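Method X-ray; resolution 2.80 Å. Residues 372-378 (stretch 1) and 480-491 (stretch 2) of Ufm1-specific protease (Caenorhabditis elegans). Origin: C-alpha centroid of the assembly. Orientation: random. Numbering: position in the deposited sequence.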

# COMPACT_ATOMS: atom_id res chain seq x y z
N ILE A 372 -1.20 -15.93 -15.87
CA ILE A 372 -1.16 -14.47 -15.87
C ILE A 372 0.03 -13.87 -15.12
O ILE A 372 0.25 -14.15 -13.94
N THR A 373 0.81 -13.06 -15.83
CA THR A 373 1.80 -12.21 -15.19
C THR A 373 1.38 -10.76 -15.42
O THR A 373 1.06 -10.35 -16.54
N THR A 374 1.34 -10.00 -14.35
CA THR A 374 0.75 -8.69 -14.39
C THR A 374 1.78 -7.67 -13.93
O THR A 374 2.89 -8.04 -13.54
N VAL A 375 1.41 -6.40 -14.00
CA VAL A 375 2.28 -5.32 -13.56
C VAL A 375 2.46 -5.42 -12.05
O VAL A 375 1.58 -5.88 -11.34
N ASN A 376 3.62 -4.98 -11.57
CA ASN A 376 4.04 -5.24 -10.20
C ASN A 376 3.45 -4.36 -9.09
O ASN A 376 2.91 -4.89 -8.13
N GLY A 377 3.58 -3.05 -9.21
CA GLY A 377 3.00 -2.15 -8.21
C GLY A 377 1.75 -1.42 -8.68
O GLY A 377 1.06 -1.90 -9.58
N PRO A 378 1.43 -0.27 -8.07
CA PRO A 378 0.34 0.62 -8.52
C PRO A 378 0.78 1.71 -9.53
O PRO A 378 1.97 2.02 -9.62
N LEU A 480 8.45 -10.82 -22.42
CA LEU A 480 7.50 -9.81 -21.96
C LEU A 480 6.85 -10.21 -20.62
O LEU A 480 6.59 -9.35 -19.76
N ALA A 481 6.58 -11.50 -20.45
CA ALA A 481 6.16 -12.05 -19.16
C ALA A 481 7.30 -11.94 -18.15
O ALA A 481 7.12 -11.50 -17.02
N ARG A 482 8.49 -12.33 -18.60
CA ARG A 482 9.70 -12.23 -17.80
C ARG A 482 9.90 -10.81 -17.28
O ARG A 482 10.40 -10.61 -16.17
N HIS A 483 9.51 -9.82 -18.09
CA HIS A 483 9.63 -8.42 -17.68
C HIS A 483 8.75 -8.16 -16.47
O HIS A 483 9.25 -7.80 -15.40
N PHE A 484 7.45 -8.35 -16.66
CA PHE A 484 6.46 -8.13 -15.61
C PHE A 484 6.76 -8.86 -14.28
O PHE A 484 6.43 -8.35 -13.22
N GLU A 485 7.37 -10.04 -14.35
CA GLU A 485 7.70 -10.78 -13.14
C GLU A 485 8.96 -10.22 -12.48
O GLU A 485 9.36 -10.66 -11.40
N THR A 486 9.59 -9.24 -13.11
CA THR A 486 10.85 -8.72 -12.61
C THR A 486 10.77 -7.22 -12.43
O THR A 486 10.50 -6.72 -11.35
N SER A 487 11.02 -6.49 -13.51
CA SER A 487 10.97 -5.05 -13.46
C SER A 487 9.55 -4.61 -13.11
O SER A 487 9.34 -3.59 -12.45
N GLY A 488 8.57 -5.39 -13.56
CA GLY A 488 7.17 -5.16 -13.23
C GLY A 488 6.58 -3.79 -13.50
O GLY A 488 5.59 -3.41 -12.88
N THR A 489 7.17 -3.05 -14.44
CA THR A 489 6.67 -1.72 -14.83
C THR A 489 5.71 -1.78 -16.01
O THR A 489 5.75 -2.72 -16.80
N PRO A 490 4.84 -0.77 -16.14
CA PRO A 490 3.94 -0.83 -17.30
C PRO A 490 4.79 -0.68 -18.56
O PRO A 490 5.85 -0.05 -18.54
N VAL A 491 4.33 -1.29 -19.65
CA VAL A 491 5.09 -1.32 -20.89
C VAL A 491 4.42 -0.45 -21.93
O VAL A 491 3.21 -0.57 -22.17

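The contact between the two stretches is modest, burying 367 Å² in total, and most of it is made by Thr 373, Val 375 and Phe 484. The weakly bonded strand around residues 372-374 passes the end of the helix 480-484 with an axis separation of 7.5 Å at closest approach and an angle of 54° between the chain directions.

Thr 373 gives up the largest area, 79 Å². Its CA-to-CB bond points toward the second stretch, and the m rotamer (chi1 -53°) sets the methyl CG2 against the last turn of the helix. There CG2 lies 3.5 Å from CB of Phe 484, 3.6 Å from the backbone O of Ala 481 and 3.6 Å from the backbone N of Glu 485. Those two backbone atoms are already paired with each other, Glu 485 N donating to Ala 481 O at 3.1 Å, so the methyl packs over a helical hydrogen bond. Glu 485 adds its CB, 3.9 Å from Thr 373 CG2, before the rest of its side chain leads away.

Phe 484 is the main side chain entering from the helix. Its CA-to-CB bond points toward the first stretch, and the side chain adopts the m rotamer (chi1 -74°, chi2 -50°). Its ring lies near backbone atoms of the first stretch, CD1 4.0 Å from Val 375 CA, while its CB is 3.4 Å from Thr 374 O and also meets Thr 373 CG2. The CA-to-CB bond of Thr 374 itself, a t rotamer, points away, so this residue meets the phenylalanine through its carbonyl.

Beyond the strand, Val 375 is buried, and its CA-to-CB bond points sideways. With chi1 at 73° (p), its CG2 reaches the loop after the helix, coming within 3.1 Å of Gly 488 O, a tight approach for a methyl group, and 4.2 Å from CD of Pro 490, an apolar side-chain contact.

The same carbonyl anchors the polar part of the contact. Asn 376 N donates a hydrogen bond to Gly 488 O at 2.8 Å with a nearly straight angle of 165°, and Asn 376 CA and Gly 488 CA lie 4.4 Å apart. The CA-to-CB bond of Asn 376 (chi1 -165°, t) points toward this loop, and CB is the part of the side chain nearest Gly 488; its OD1 is hydrogen-bonded elsewhere in the structure. Gly 488 suits so close an approach: a CB here would fall 2.2 Å from Asn 376 CB, and its positive phi of 53° also favours glycine. Within the second stretch, His 483 (chi1 167°, t) donates from NE2 to Thr 489 O at 3.0 Å, without touching the first stretch.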

# COMPACT_ATOMS: atom_id res chain seq x y z
CB ILE A 372 -2.45 -13.87 -15.31
CG1 ILE A 372 -3.61 -14.11 -16.27
CG2 ILE A 372 -2.28 -12.38 -15.04
CD1 ILE A 372 -4.86 -13.35 -15.88
CB THR A 373 3.24 -12.48 -15.68
OG1 THR A 373 3.53 -13.88 -15.56
CG2 THR A 373 4.24 -11.71 -14.84
CB THR A 374 -0.48 -8.64 -13.47
OG1 THR A 374 -1.15 -7.38 -13.61
CG2 THR A 374 -0.07 -8.83 -12.01
CB VAL A 375 1.69 -3.94 -13.95
CG1 VAL A 375 0.49 -3.60 -13.09
CG2 VAL A 375 2.74 -2.85 -13.86
CB ASN A 376 5.56 -5.18 -10.10
CG ASN A 376 6.07 -5.79 -8.83
OD1 ASN A 376 6.98 -5.26 -8.20
ND2 ASN A 376 5.46 -6.91 -8.43
CB PRO A 378 -0.11 1.28 -7.21
CG PRO A 378 1.16 1.44 -6.47
CD PRO A 378 1.96 0.15 -6.76
CB LEU A 480 6.42 -9.55 -23.02
CG LEU A 480 5.57 -8.29 -22.84
CD1 LEU A 480 6.43 -7.04 -23.00
CD2 LEU A 480 4.39 -8.24 -23.79
CB ALA A 481 5.72 -13.49 -19.30
CB ARG A 482 10.91 -12.64 -18.63
CG ARG A 482 12.22 -12.56 -17.88
CD ARG A 482 12.67 -13.93 -17.43
NE ARG A 482 13.62 -13.86 -16.32
CZ ARG A 482 13.30 -14.06 -15.05
NH1 ARG A 482 12.05 -14.37 -14.71
NH2 ARG A 482 14.23 -13.96 -14.11
CB HIS A 483 9.22 -7.45 -18.80
CG HIS A 483 9.02 -6.04 -18.33
ND1 HIS A 483 10.06 -5.23 -17.92
CD2 HIS A 483 7.89 -5.29 -18.21
CE1 HIS A 483 9.58 -4.05 -17.56
NE2 HIS A 483 8.27 -4.06 -17.73
CB PHE A 484 5.08 -8.53 -16.11
CG PHE A 484 4.48 -7.55 -17.07
CD1 PHE A 484 4.44 -6.21 -16.78
CD2 PHE A 484 3.93 -7.99 -18.26
CE1 PHE A 484 3.87 -5.31 -17.66
CE2 PHE A 484 3.35 -7.10 -19.14
CZ PHE A 484 3.32 -5.76 -18.85
CB GLU A 485 7.87 -12.27 -13.45
CG GLU A 485 7.30 -13.23 -12.38
CD GLU A 485 8.27 -13.52 -11.22
OE1 GLU A 485 9.44 -13.89 -11.49
OE2 GLU A 485 7.86 -13.38 -10.04
CB THR A 486 12.01 -9.03 -13.57
OG1 THR A 486 12.06 -10.44 -13.81
CG2 THR A 486 13.33 -8.58 -12.98
CB SER A 487 11.45 -4.46 -14.79
OG SER A 487 12.77 -4.90 -15.09
CB THR A 489 7.83 -0.85 -15.25
OG1 THR A 489 8.67 -1.60 -16.15
CG2 THR A 489 8.63 -0.46 -14.03
CB PRO A 490 3.02 0.38 -17.11
CG PRO A 490 3.28 0.89 -15.73
CD PRO A 490 4.69 0.49 -15.39
CB VAL A 491 5.22 -2.77 -21.41
CG1 VAL A 491 5.64 -2.80 -22.86
CG2 VAL A 491 6.20 -3.54 -20.54